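Local structure of nucleosome assembly protein (Plasmodium falciparum, 5X7V) at residues A[60-65]-A[153-158]; A[70-75]-A[103-108]; A[89-94]-A[112-117]; A[124-129]-A[159-164]. The protein is a nuclear-associated NAP-family histone chaperone that binds histones and probably helps to assemble nucleosomes. All blocks are in the same frame, centred on the assembly; numbering follows the deposited sequence.

Contact 1: residues A[60-65]-A[153-158]; sequences PALSDI and PKWSIF
Pro153 and Asp64 meet at the exposed end of this contact, where the carbonyl O of Pro153 lies 3.7 Å from OD2 of Asp64, two oxygens facing each other without a hydrogen bond. Lys154 follows, its CB directed at 60-65. With CG anti to its carbonyl carbon (chi1 -67°), the side chain starts close to the Asp64 carbonyl, CG lying 3.2 Å from Asp64 O, and then runs extended past Ile65 O. Its amine makes no salt bridge with Asp64: NZ stays 5.8 Å from Asp64 OD1. Trp155 carries the centre of the contact. Its chi1 of 62° sets CG between the backbone N and the carbonyl carbon; the ring beyond meets Ile65 and Leu62. CG2 of Ile65 sits 3.4 Å above the indole plane, displaced toward the rim, with NE1 of Trp155 the nearest ring atom at 3.6 Å from that methyl. Leu62 comes instead at the edge, in the ring plane, its CD2 3.5 Å from CZ2 of Trp155. The Trp155 carbonyl turns back to the other segment, where its O receives a CA-H...O contact from Ile65. Ile157 closes the row: its CD1 meets CD1 of Leu62 at 4.0 Å, the two side chains crossing at about a right angle. The contact thus joins the loop before helix 68-73 to the chain leading into helix 172-180, with its 3-10 turn at 157-158. Val172 and Leu175 of helix 172-180 pack on its apolar part, while Asp69 of helix 68-73 accepts hydrogen bonds from Ser156 OG and Ile157 N.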
loop_
_atom_site.group_PDB
_atom_site.type_symbol
_atom_site.label_atom_id
_atom_site.label_comp_id
_atom_site.label_asym_id
_atom_site.label_seq_id
_atom_site.Cartn_x
_atom_site.Cartn_y
_atom_site.Cartn_z
ATOM N N PRO A 60 -14.083 0.796 -10.944
ATOM C CA PRO A 60 -14.619 -0.561 -11.112
ATOM C C PRO A 60 -15.464 -1.082 -9.940
ATOM O O PRO A 60 -16.550 -1.621 -10.161
ATOM C CB PRO A 60 -13.352 -1.389 -11.296
ATOM C CG PRO A 60 -12.438 -0.478 -12.054
ATOM C CD PRO A 60 -12.785 0.950 -11.639
ATOM N N ALA A 61 -15.002 -0.888 -8.709
ATOM C CA ALA A 61 -15.700 -1.474 -7.554
ATOM C C ALA A 61 -16.995 -0.752 -7.208
ATOM O O ALA A 61 -17.749 -1.200 -6.332
ATOM C CB ALA A 61 -14.787 -1.498 -6.336
ATOM N N LEU A 62 -17.253 0.365 -7.876
ATOM C CA LEU A 62 -18.415 1.165 -7.537
ATOM C C LEU A 62 -19.312 1.307 -8.727
ATOM O O LEU A 62 -20.377 1.900 -8.632
ATOM C CB LEU A 62 -18.010 2.548 -7.036
ATOM C CG LEU A 62 -17.136 2.596 -5.786
ATOM C CD1 LEU A 62 -17.010 4.040 -5.318
ATOM C CD2 LEU A 62 -17.706 1.701 -4.719
ATOM N N SER A 63 -18.877 0.770 -9.856
ATOM C CA SER A 63 -19.568 1.019 -11.116
ATOM C C SER A 63 -20.980 0.424 -11.127
ATOM O O SER A 63 -21.872 0.934 -11.816
ATOM C CB SER A 63 -18.760 0.453 -12.270
ATOM O OG SER A 63 -18.681 -0.955 -12.130
ATOM N N ASP A 64 -21.183 -0.646 -10.360
ATOM C CA ASP A 64 -22.464 -1.340 -10.375
ATOM C C ASP A 64 -23.262 -1.048 -9.118
ATOM O O ASP A 64 -23.694 -1.952 -8.406
ATOM C CB ASP A 64 -22.269 -2.848 -10.571
ATOM C CG ASP A 64 -22.434 -3.270 -12.048
ATOM O OD1 ASP A 64 -22.114 -2.454 -12.962
ATOM O OD2 ASP A 64 -22.907 -4.407 -12.299
ATOM N N ILE A 65 -23.444 0.244 -8.869
ATOM C CA ILE A 65 -24.350 0.748 -7.841
ATOM C C ILE A 65 -25.687 1.130 -8.475
ATOM O O ILE A 65 -25.762 1.432 -9.668
ATOM C CB ILE A 65 -23.760 1.968 -7.112
ATOM C CG1 ILE A 65 -23.333 3.026 -8.131
ATOM C CG2 ILE A 65 -22.602 1.551 -6.213
ATOM C CD1 ILE A 65 -22.716 4.228 -7.518
ATOM N N PRO A 153 -26.707 -7.649 -10.625
ATOM C CA PRO A 153 -26.291 -7.551 -9.218
ATOM C C PRO A 153 -25.984 -6.104 -8.833
ATOM O O PRO A 153 -25.334 -5.403 -9.629
ATOM C CB PRO A 153 -25.011 -8.412 -9.161
ATOM C CG PRO A 153 -24.545 -8.565 -10.676
ATOM C CD PRO A 153 -25.550 -7.793 -11.534
ATOM N N LYS A 154 -26.445 -5.645 -7.666
ATOM C CA LYS A 154 -26.107 -4.287 -7.211
ATOM C C LYS A 154 -26.376 -4.006 -5.728
ATOM O O LYS A 154 -27.152 -4.706 -5.060
ATOM C CB LYS A 154 -26.841 -3.223 -8.061
ATOM C CG LYS A 154 -26.424 -3.110 -9.535
ATOM C CD LYS A 154 -27.241 -2.054 -10.227
ATOM C CE LYS A 154 -26.818 -1.916 -11.687
ATOM N NZ LYS A 154 -27.639 -0.882 -12.406
ATOM N N TRP A 155 -25.728 -2.952 -5.235
ATOM C CA TRP A 155 -25.849 -2.494 -3.854
ATOM C C TRP A 155 -25.953 -0.990 -3.901
ATOM O O TRP A 155 -25.781 -0.403 -4.976
ATOM C CB TRP A 155 -24.630 -2.904 -3.039
ATOM C CG TRP A 155 -23.367 -2.282 -3.590
ATOM C CD1 TRP A 155 -22.886 -2.402 -4.866
ATOM C CD2 TRP A 155 -22.444 -1.438 -2.897
ATOM N NE1 TRP A 155 -21.722 -1.695 -5.004
ATOM C CE2 TRP A 155 -21.425 -1.092 -3.808
ATOM C CE3 TRP A 155 -22.377 -0.939 -1.591
ATOM C CZ2 TRP A 155 -20.356 -0.271 -3.466
ATOM C CZ3 TRP A 155 -21.307 -0.130 -1.243
ATOM C CH2 TRP A 155 -20.311 0.199 -2.180
ATOM N N SER A 156 -26.189 -0.354 -2.756
ATOM C CA SER A 156 -26.177 1.115 -2.697
ATOM C C SER A 156 -24.948 1.659 -1.961
ATOM O O SER A 156 -24.678 1.287 -0.823
ATOM C CB SER A 156 -27.441 1.624 -2.022
ATOM O OG SER A 156 -27.412 3.022 -1.849
ATOM N N ILE A 157 -24.206 2.549 -2.612
ATOM C CA ILE A 157 -23.033 3.176 -2.003
ATOM C C ILE A 157 -23.312 3.738 -0.608
ATOM O O ILE A 157 -22.441 3.737 0.247
ATOM C CB ILE A 157 -22.486 4.306 -2.897
ATOM C CG1 ILE A 157 -21.075 4.705 -2.465
ATOM C CG2 ILE A 157 -23.427 5.502 -2.912
ATOM C CD1 ILE A 157 -20.274 5.411 -3.552
ATOM N N PHE A 158 -24.537 4.183 -0.371
ATOM C CA PHE A 158 -24.903 4.755 0.901
ATOM C C PHE A 158 -25.068 3.696 1.966
ATOM O O PHE A 158 -25.267 4.035 3.128
ATOM C CB PHE A 158 -26.180 5.557 0.778
ATOM C CG PHE A 158 -26.031 6.770 -0.057
ATOM C CD1 PHE A 158 -25.367 7.871 0.437
ATOM C CD2 PHE A 158 -26.554 6.821 -1.338
ATOM C CE1 PHE A 158 -25.207 8.987 -0.321
ATOM C CE2 PHE A 158 -26.407 7.938 -2.096
ATOM C CZ PHE A 158 -25.724 9.029 -1.578
#

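Contact 2: residues A[70-75]-A[103-108]; sequences IDILNH and EFMEPL
Ile72 and Phe104 mark the closest approach of the two backbones, with their CA atoms 7.1 Å apart; from there the chains diverge, to 9.7 Å between the CA atoms of His75 and Leu108. Residues 70-73 are helical, whereas 103-108 is an irregular connection between two neighbouring sheet strands, with a cis peptide bond before Pro107. Phe104 points its CB at the helix and takes the largest share of the contact. With CG anti to the carbonyl carbon (chi1 -47°), its ring comes to lie against Ile72, whose CG1 forms a CH-pi contact over one face, 4.2 Å from the Phe104 ring centroid and 28° off the normal. The same CG1 is 3.8 Å from Phe104 CG, so it bears on the root of the ring. Farther out, CB of Asp71 approaches CZ of Phe104 at 4.2 Å. The other branch of Ile72 is used separately: CG2 touches SD of Met105 at 3.9 Å. Phe158 and Phe97 also pack on Ile72, which is buried. No hydrogen bond crosses between the two segments; the backbone of 103-108 bonds instead with Lys130, Lys132 and Phe97. Attraction across the contact is therefore dispersive, a methylene against an aromatic face and a methyl against sulphur, and its geometry depends on shape, not on directed polar bonds.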
loop_
_atom_site.group_PDB
_atom_site.type_symbol
_atom_site.label_atom_id
_atom_site.label_comp_id
_atom_site.label_asym_id
_atom_site.label_seq_id
_atom_site.Cartn_x
_atom_site.Cartn_y
_atom_site.Cartn_z
ATOM N N ILE A 70 -27.302 7.772 -7.899
ATOM C CA ILE A 70 -26.763 8.870 -8.678
ATOM C C ILE A 70 -27.571 10.107 -8.415
ATOM O O ILE A 70 -27.031 11.214 -8.421
ATOM C CB ILE A 70 -26.760 8.564 -10.187
ATOM C CG1 ILE A 70 -25.977 7.291 -10.474
ATOM C CG2 ILE A 70 -26.144 9.697 -10.977
ATOM C CD1 ILE A 70 -25.907 6.981 -11.934
ATOM N N ASP A 71 -28.862 9.914 -8.162
ATOM C CA ASP A 71 -29.783 11.036 -7.924
ATOM C C ASP A 71 -29.357 11.890 -6.746
ATOM O O ASP A 71 -29.404 13.112 -6.817
ATOM C CB ASP A 71 -31.220 10.541 -7.699
ATOM C CG ASP A 71 -31.959 10.289 -8.997
ATOM O OD1 ASP A 71 -31.765 11.100 -9.937
ATOM O OD2 ASP A 71 -32.720 9.287 -9.077
ATOM N N ILE A 72 -28.938 11.235 -5.669
ATOM C CA ILE A 72 -28.404 11.918 -4.494
ATOM C C ILE A 72 -26.961 12.391 -4.739
ATOM O O ILE A 72 -26.649 13.567 -4.572
ATOM C CB ILE A 72 -28.445 10.999 -3.244
ATOM C CG1 ILE A 72 -29.884 10.565 -2.915
ATOM C CG2 ILE A 72 -27.867 11.726 -2.044
ATOM C CD1 ILE A 72 -30.260 9.198 -3.389
ATOM N N LEU A 73 -26.104 11.476 -5.183
ATOM C CA LEU A 73 -24.711 11.802 -5.488
ATOM C C LEU A 73 -24.553 12.997 -6.416
ATOM O O LEU A 73 -23.546 13.708 -6.344
ATOM C CB LEU A 73 -23.977 10.599 -6.101
ATOM C CG LEU A 73 -23.555 9.427 -5.193
ATOM C CD1 LEU A 73 -22.803 8.364 -5.985
ATOM C CD2 LEU A 73 -22.753 9.874 -4.000
ATOM N N ASN A 74 -25.536 13.225 -7.282
ATOM C CA ASN A 74 -25.522 14.388 -8.177
ATOM C C ASN A 74 -25.583 15.734 -7.457
ATOM O O ASN A 74 -25.507 16.785 -8.083
ATOM C CB ASN A 74 -26.675 14.287 -9.162
ATOM C CG ASN A 74 -26.259 13.668 -10.482
ATOM O OD1 ASN A 74 -25.106 13.811 -10.904
ATOM N ND2 ASN A 74 -27.198 12.994 -11.150
ATOM N N HIS A 75 -25.734 15.682 -6.134
ATOM C CA HIS A 75 -25.765 16.868 -5.274
ATOM C C HIS A 75 -24.677 16.761 -4.205
ATOM O O HIS A 75 -24.690 17.470 -3.211
ATOM C CB HIS A 75 -27.148 17.038 -4.634
ATOM C CG HIS A 75 -28.274 16.969 -5.620
ATOM N ND1 HIS A 75 -28.707 18.061 -6.338
ATOM C CD2 HIS A 75 -29.020 15.921 -6.041
ATOM C CE1 HIS A 75 -29.691 17.694 -7.145
ATOM N NE2 HIS A 75 -29.897 16.401 -6.985
ATOM N N GLU A 103 -34.514 16.643 -0.691
ATOM C CA GLU A 103 -35.626 15.881 -1.226
ATOM C C GLU A 103 -35.553 14.436 -0.757
ATOM O O GLU A 103 -36.576 13.769 -0.617
ATOM C CB GLU A 103 -35.647 15.913 -2.749
ATOM C CG GLU A 103 -36.921 15.285 -3.319
ATOM C CD GLU A 103 -36.916 15.087 -4.820
ATOM O OE1 GLU A 103 -36.809 16.073 -5.583
ATOM O OE2 GLU A 103 -37.043 13.916 -5.236
ATOM N N PHE A 104 -34.334 13.957 -0.508
ATOM C CA PHE A 104 -34.086 12.532 -0.282
ATOM C C PHE A 104 -33.671 12.159 1.142
ATOM O O PHE A 104 -33.832 11.001 1.549
ATOM C CB PHE A 104 -32.996 12.006 -1.222
ATOM C CG PHE A 104 -33.161 12.411 -2.656
ATOM C CD1 PHE A 104 -32.584 13.587 -3.130
ATOM C CD2 PHE A 104 -33.852 11.597 -3.547
ATOM C CE1 PHE A 104 -32.717 13.953 -4.449
ATOM C CE2 PHE A 104 -33.983 11.960 -4.873
ATOM C CZ PHE A 104 -33.416 13.144 -5.321
ATOM N N MET A 105 -33.120 13.113 1.888
ATOM C CA MET A 105 -32.428 12.769 3.126
ATOM C C MET A 105 -32.111 13.968 4.017
ATOM O O MET A 105 -32.346 15.131 3.653
ATOM C CB MET A 105 -31.131 12.045 2.791
ATOM C CG MET A 105 -30.148 12.965 2.147
ATOM S SD MET A 105 -28.507 12.255 1.797
ATOM C CE MET A 105 -27.844 12.177 3.444
ATOM N N GLU A 106 -31.573 13.619 5.187
ATOM C CA GLU A 106 -31.132 14.515 6.251
ATOM C C GLU A 106 -30.174 13.703 7.122
ATOM O O GLU A 106 -30.405 12.509 7.350
ATOM C CB GLU A 106 -32.312 15.007 7.089
ATOM C CG GLU A 106 -32.140 16.373 7.722
ATOM C CD GLU A 106 -32.391 17.505 6.738
ATOM N N PRO A 107 -29.096 14.330 7.618
ATOM C CA PRO A 107 -28.654 15.691 7.349
ATOM C C PRO A 107 -27.833 15.731 6.058
ATOM O O PRO A 107 -27.669 14.691 5.415
ATOM C CB PRO A 107 -27.809 16.018 8.570
ATOM C CG PRO A 107 -27.226 14.733 8.933
ATOM C CD PRO A 107 -28.234 13.678 8.616
ATOM N N LEU A 108 -27.342 16.910 5.682
ATOM C CA LEU A 108 -26.722 17.094 4.380
ATOM C C LEU A 108 -25.240 16.852 4.482
ATOM O O LEU A 108 -24.545 16.776 3.464
ATOM C CB LEU A 108 -26.997 18.493 3.836
ATOM C CG LEU A 108 -28.460 18.767 3.516
ATOM C CD1 LEU A 108 -28.648 20.195 3.062
ATOM C CD2 LEU A 108 -28.941 17.807 2.475
#

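Contact 3: residues A[89-94]-A[112-117]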
loop_
_atom_site.group_PDB
_atom_site.type_symbol
_atom_site.label_atom_id
_atom_site.label_comp_id
_atom_site.label_asym_id
_atom_site.label_seq_id
_atom_site.Cartn_x
_atom_site.Cartn_y
_atom_site.Cartn_z
ATOM N N GLY A 89 -3.086 4.422 10.396
ATOM C CA GLY A 89 -3.948 4.320 9.236
ATOM C C GLY A 89 -5.334 4.815 9.552
ATOM O O GLY A 89 -6.299 4.234 9.130
ATOM N N SER A 90 -5.448 5.887 10.313
ATOM C CA SER A 90 -6.771 6.370 10.672
ATOM C C SER A 90 -7.224 7.457 9.709
ATOM O O SER A 90 -6.382 8.200 9.196
ATOM C CB SER A 90 -6.786 6.900 12.109
ATOM O OG SER A 90 -6.723 5.858 13.057
ATOM N N TYR A 91 -8.540 7.548 9.471
ATOM C CA TYR A 91 -9.105 8.596 8.610
ATOM C C TYR A 91 -10.604 8.885 8.795
ATOM O O TYR A 91 -11.364 8.084 9.349
ATOM C CB TYR A 91 -8.872 8.244 7.161
ATOM C CG TYR A 91 -9.638 7.023 6.700
ATOM C CD1 TYR A 91 -9.188 5.743 6.984
ATOM C CD2 TYR A 91 -10.798 7.153 5.947
ATOM C CE1 TYR A 91 -9.876 4.628 6.541
ATOM C CE2 TYR A 91 -11.489 6.043 5.501
ATOM C CZ TYR A 91 -11.022 4.782 5.801
ATOM O OH TYR A 91 -11.717 3.679 5.353
ATOM N N LYS A 92 -11.009 10.038 8.276
ATOM C CA LYS A 92 -12.370 10.537 8.390
ATOM C C LYS A 92 -12.834 11.087 7.030
ATOM O O LYS A 92 -12.244 12.029 6.492
ATOM C CB LYS A 92 -12.435 11.622 9.463
ATOM C CG LYS A 92 -13.817 11.913 9.978
ATOM C CD LYS A 92 -14.021 13.397 10.212
ATOM C CE LYS A 92 -13.070 13.954 11.251
ATOM N NZ LYS A 92 -13.524 13.636 12.665
ATOM N N ILE A 93 -13.882 10.502 6.460
ATOM C CA ILE A 93 -14.387 10.995 5.187
ATOM C C ILE A 93 -15.733 11.690 5.383
ATOM O O ILE A 93 -16.591 11.210 6.121
ATOM C CB ILE A 93 -14.518 9.874 4.162
ATOM C CG1 ILE A 93 -13.153 9.279 3.840
ATOM C CG2 ILE A 93 -15.101 10.389 2.893
ATOM C CD1 ILE A 93 -13.237 8.101 2.913
ATOM N N THR A 94 -15.897 12.825 4.711
ATOM C CA THR A 94 -17.000 13.740 4.940
ATOM C C THR A 94 -17.706 14.080 3.619
ATOM O O THR A 94 -17.102 14.621 2.699
ATOM C CB THR A 94 -16.483 15.028 5.644
ATOM O OG1 THR A 94 -15.878 14.683 6.896
ATOM C CG2 THR A 94 -17.595 16.039 5.882
ATOM N N LYS A 112 -18.023 9.687 8.297
ATOM C CA LYS A 112 -17.632 8.399 8.839
ATOM C C LYS A 112 -16.164 8.446 9.229
ATOM O O LYS A 112 -15.294 8.675 8.393
ATOM C CB LYS A 112 -17.895 7.277 7.850
ATOM C CG LYS A 112 -17.728 5.917 8.453
ATOM C CD LYS A 112 -18.056 4.861 7.430
ATOM C CE LYS A 112 -17.983 3.495 8.065
ATOM N NZ LYS A 112 -18.530 2.433 7.200
ATOM N N HIS A 113 -15.915 8.249 10.515
ATOM C CA HIS A 113 -14.592 8.332 11.103
ATOM C C HIS A 113 -14.180 6.913 11.502
ATOM O O HIS A 113 -14.912 6.210 12.188
ATOM C CB HIS A 113 -14.622 9.314 12.286
ATOM C CG HIS A 113 -13.326 9.456 13.015
ATOM N ND1 HIS A 113 -13.149 10.354 14.047
ATOM C CD2 HIS A 113 -12.148 8.802 12.879
ATOM C CE1 HIS A 113 -11.916 10.252 14.509
ATOM N NE2 HIS A 113 -11.288 9.313 13.819
ATOM N N VAL A 114 -13.002 6.501 11.051
ATOM C CA VAL A 114 -12.552 5.115 11.157
ATOM C C VAL A 114 -11.182 4.953 11.822
ATOM O O VAL A 114 -10.263 5.729 11.537
ATOM C CB VAL A 114 -12.494 4.489 9.747
ATOM C CG1 VAL A 114 -11.913 3.102 9.790
ATOM C CG2 VAL A 114 -13.875 4.509 9.115
ATOM N N THR A 115 -11.030 3.951 12.690
ATOM C CA THR A 115 -9.690 3.586 13.148
ATOM C C THR A 115 -9.402 2.132 12.868
ATOM O O THR A 115 -10.240 1.425 12.327
ATOM C CB THR A 115 -9.477 3.828 14.656
ATOM O OG1 THR A 115 -10.367 2.997 15.408
ATOM C CG2 THR A 115 -9.718 5.288 14.999
ATOM N N PHE A 116 -8.192 1.714 13.237
ATOM C CA PHE A 116 -7.743 0.313 13.187
ATOM C C PHE A 116 -7.004 -0.050 14.484
ATOM O O PHE A 116 -6.330 0.807 15.090
ATOM C CB PHE A 116 -6.830 0.059 11.974
ATOM C CG PHE A 116 -7.468 0.388 10.659
ATOM C CD1 PHE A 116 -8.097 -0.592 9.915
ATOM C CD2 PHE A 116 -7.461 1.685 10.169
ATOM C CE1 PHE A 116 -8.706 -0.281 8.695
ATOM C CE2 PHE A 116 -8.079 1.996 8.956
ATOM C CZ PHE A 116 -8.691 1.020 8.220
ATOM N N ASP A 117 -7.220 -1.297 14.906
ATOM C CA ASP A 117 -6.644 -1.866 16.117
ATOM C C ASP A 117 -5.656 -2.972 15.768
ATOM O O ASP A 117 -4.449 -2.728 15.751
ATOM C CB ASP A 117 -7.745 -2.412 17.028
ATOM C CG ASP A 117 -7.499 -2.096 18.491
ATOM O OD1 ASP A 117 -6.319 -2.013 18.893
ATOM O OD2 ASP A 117 -8.485 -1.932 19.239
#
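Lys112, whose backbone pairs with Ile93, has an amine gripped from elsewhere: NZ donates to the carbonyl oxygens of Trp160 and Thr162 and makes a cation-pi contact with Trp160. The two segments form part of an antiparallel beta hairpin at the middle of the four-stranded NAP sheet. Tyr91–Val114 and Ile93–Lys112 are hydrogen-bonded pairs, separated by the non-hydrogen-bonded pair Lys92–His113. The bond from Val114 N to Tyr91 O measures 2.8 Å, with 162° at the hydrogen. Tyr91 and Val114 lie side by side on the face shared with Ile93 and Lys112. CB of Val114 is 4.1 Å above the plane of the Tyr91 ring, offset toward its rim. Helix 172-180 covers this face, Ile176 reaching Ile93 and Glu174 reaching Tyr91. Lys92 and His113 project from the other face. The imidazole is tied through ND1 to Glu125, an acidic partner that would probably stabilise a positive charge on it. Nearer the backbone, CG of Lys92 rests 3.6 Å from CB of His113.

Contact 4: residues A[124-129]-A[159-164]; sequences VECTRI and EWFTTD
Phe161 takes the close part of this contact, held between Ile129 and Cys126. CD1 of Ile129 reaches CB of Phe161 at 3.8 Å and lies 4.0 Å from CD2 of its ring, the two side chains crossing obliquely. Cys126 comes in beside the backbone, with SG anti to its own N (chi1 -158°). Cys126 SG sits 3.6 Å from Phe161 C, and near the ring plane at its edge. Phe161 is the centre of an inverse gamma turn. The ring is backed by its neighbour, CE3 of Trp160 lying 3.9 Å above the plane over the ring centre, and by Phe95, which meets it edge-to-face. Toward solvent the packing thins out. Exposed Thr163 gives little more than OG1 at 4.4 Å from CB of Cys126, and no hydrogen bond joins the two segments. Thr162 is instead engaged locally, its OG1 accepting from Asp164 N at 2.8 Å in an ST turn. The other segment leaves the sheet here, after a classic beta bulge in which Val124 and Glu125 both face His113. The arrangement is a loop packed against the end of an outermost strand in the NAP-family domain, built on a four-stranded antiparallel sheet with packed helices.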
loop_
_atom_site.group_PDB
_atom_site.type_symbol
_atom_site.label_atom_id
_atom_site.label_comp_id
_atom_site.label_asym_id
_atom_site.label_seq_id
_atom_site.Cartn_x
_atom_site.Cartn_y
_atom_site.Cartn_z
ATOM N N VAL A 124 -15.538 4.604 14.514
ATOM C CA VAL A 124 -15.638 5.483 15.676
ATOM C C VAL A 124 -16.826 6.447 15.557
ATOM O O VAL A 124 -17.496 6.751 16.544
ATOM C CB VAL A 124 -14.329 6.293 15.839
ATOM C CG1 VAL A 124 -14.439 7.322 16.951
ATOM C CG2 VAL A 124 -13.189 5.349 16.071
ATOM N N GLU A 125 -17.078 6.936 14.348
ATOM C CA GLU A 125 -18.204 7.830 14.123
ATOM C C GLU A 125 -18.965 7.454 12.859
ATOM O O GLU A 125 -18.376 6.958 11.900
ATOM C CB GLU A 125 -17.720 9.286 14.048
ATOM C CG GLU A 125 -17.191 9.825 15.412
ATOM C CD GLU A 125 -16.669 11.271 15.368
ATOM O OE1 GLU A 125 -17.447 12.173 14.977
ATOM O OE2 GLU A 125 -15.493 11.500 15.753
ATOM N N CYS A 126 -20.279 7.658 12.860
ATOM C CA CYS A 126 -21.036 7.526 11.612
ATOM C C CYS A 126 -22.410 8.173 11.605
ATOM O O CYS A 126 -23.219 7.948 12.485
ATOM C CB CYS A 126 -21.205 6.071 11.235
ATOM S SG CYS A 126 -21.530 6.011 9.512
ATOM N N THR A 127 -22.674 8.969 10.587
ATOM C CA THR A 127 -23.950 9.641 10.499
ATOM C C THR A 127 -25.066 8.660 10.178
ATOM O O THR A 127 -24.960 7.868 9.256
ATOM C CB THR A 127 -23.918 10.762 9.442
ATOM O OG1 THR A 127 -23.022 11.803 9.864
ATOM C CG2 THR A 127 -25.313 11.344 9.245
ATOM N N ARG A 128 -26.184 8.835 10.859
ATOM C CA ARG A 128 -27.357 8.046 10.599
ATOM C C ARG A 128 -28.124 8.834 9.567
ATOM O O ARG A 128 -28.568 9.926 9.834
ATOM C CB ARG A 128 -28.191 7.935 11.860
ATOM C CG ARG A 128 -28.696 6.548 12.190
ATOM C CD ARG A 128 -28.994 6.414 13.669
ATOM N NE ARG A 128 -28.362 5.230 14.238
ATOM N N ILE A 129 -28.226 8.301 8.366
ATOM C CA ILE A 129 -28.972 8.944 7.322
ATOM C C ILE A 129 -30.444 8.703 7.578
ATOM O O ILE A 129 -30.882 7.575 7.838
ATOM C CB ILE A 129 -28.581 8.406 5.944
ATOM C CG1 ILE A 129 -27.076 8.470 5.750
ATOM C CG2 ILE A 129 -29.267 9.193 4.850
ATOM C CD1 ILE A 129 -26.611 7.576 4.675
ATOM N N GLU A 159 -24.975 2.422 1.584
ATOM C CA GLU A 159 -24.876 1.338 2.566
ATOM C C GLU A 159 -23.538 1.356 3.296
ATOM O O GLU A 159 -23.352 0.644 4.286
ATOM C CB GLU A 159 -25.057 -0.029 1.914
ATOM C CG GLU A 159 -26.411 -0.238 1.309
ATOM C CD GLU A 159 -26.637 -1.677 0.954
ATOM O OE1 GLU A 159 -26.608 -2.507 1.898
ATOM O OE2 GLU A 159 -26.830 -1.977 -0.250
ATOM N N TRP A 160 -22.603 2.154 2.785
ATOM C CA TRP A 160 -21.296 2.275 3.391
ATOM C C TRP A 160 -21.361 3.053 4.705
ATOM O O TRP A 160 -20.460 2.952 5.537
ATOM C CB TRP A 160 -20.312 2.935 2.424
ATOM C CG TRP A 160 -18.955 3.059 3.049
ATOM C CD1 TRP A 160 -18.128 2.036 3.407
ATOM C CD2 TRP A 160 -18.286 4.263 3.418
ATOM N NE1 TRP A 160 -16.986 2.529 3.975
ATOM C CE2 TRP A 160 -17.057 3.895 3.994
ATOM C CE3 TRP A 160 -18.603 5.617 3.314
ATOM C CZ2 TRP A 160 -16.148 4.835 4.476
ATOM C CZ3 TRP A 160 -17.689 6.551 3.788
ATOM C CH2 TRP A 160 -16.480 6.153 4.356
ATOM N N PHE A 161 -22.441 3.807 4.908
ATOM C CA PHE A 161 -22.612 4.571 6.141
ATOM C C PHE A 161 -23.273 3.762 7.268
ATOM O O PHE A 161 -24.316 4.140 7.810
ATOM C CB PHE A 161 -23.398 5.834 5.851
ATOM C CG PHE A 161 -22.661 6.792 4.975
ATOM C CD1 PHE A 161 -21.768 7.721 5.530
ATOM C CD2 PHE A 161 -22.832 6.760 3.587
ATOM C CE1 PHE A 161 -21.066 8.604 4.725
ATOM C CE2 PHE A 161 -22.127 7.641 2.770
ATOM C CZ PHE A 161 -21.239 8.558 3.340
ATOM N N THR A 162 -22.628 2.652 7.613
ATOM C CA THR A 162 -22.961 1.872 8.799
ATOM C C THR A 162 -21.789 1.733 9.798
ATOM O O THR A 162 -20.642 2.127 9.517
ATOM C CB THR A 162 -23.436 0.470 8.423
ATOM O OG1 THR A 162 -23.610 -0.301 9.619
ATOM C CG2 THR A 162 -22.419 -0.214 7.520
ATOM N N THR A 163 -22.114 1.190 10.973
ATOM C CA THR A 163 -21.134 0.887 12.008
ATOM C C THR A 163 -20.723 -0.550 11.816
ATOM O O THR A 163 -19.617 -0.959 12.170
ATOM C CB THR A 163 -21.699 1.077 13.432
ATOM O OG1 THR A 163 -22.063 2.439 13.628
ATOM C CG2 THR A 163 -20.679 0.701 14.492
ATOM N N ASP A 164 -21.632 -1.324 11.243
ATOM C CA ASP A 164 -21.419 -2.749 11.097
ATOM C C ASP A 164 -20.258 -2.976 10.149
ATOM O O ASP A 164 -19.846 -2.069 9.441
ATOM C CB ASP A 164 -22.698 -3.444 10.606
ATOM C CG ASP A 164 -23.866 -3.263 11.562
ATOM O OD1 ASP A 164 -23.623 -3.112 12.782
ATOM O OD2 ASP A 164 -25.021 -3.274 11.089
#

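Contact 3 is the central strand pair of the sheet, held by regular backbone bonds, whereas contacts 1, 2 and 4 pack loops, a short helix and the end of strand 121-126 by side chains, with no hydrogen bond between their paired segments. Contacts 1, 2 and 3 are partly buried, and the first two share an apolar seam, where Phe158 packs on Ile72 and Leu73. Contact 4 is a surface contact, though it reaches the same sheet as contact 3 through neighbouring strands 109-116 and 121-126. Ile129 links it further, touching Met105 of contact 2 and Phe158 of contact 1. In sequence, contacts 2 and 3 nest within the loop contact 1 closes, while contacts 1 and 4 interleave.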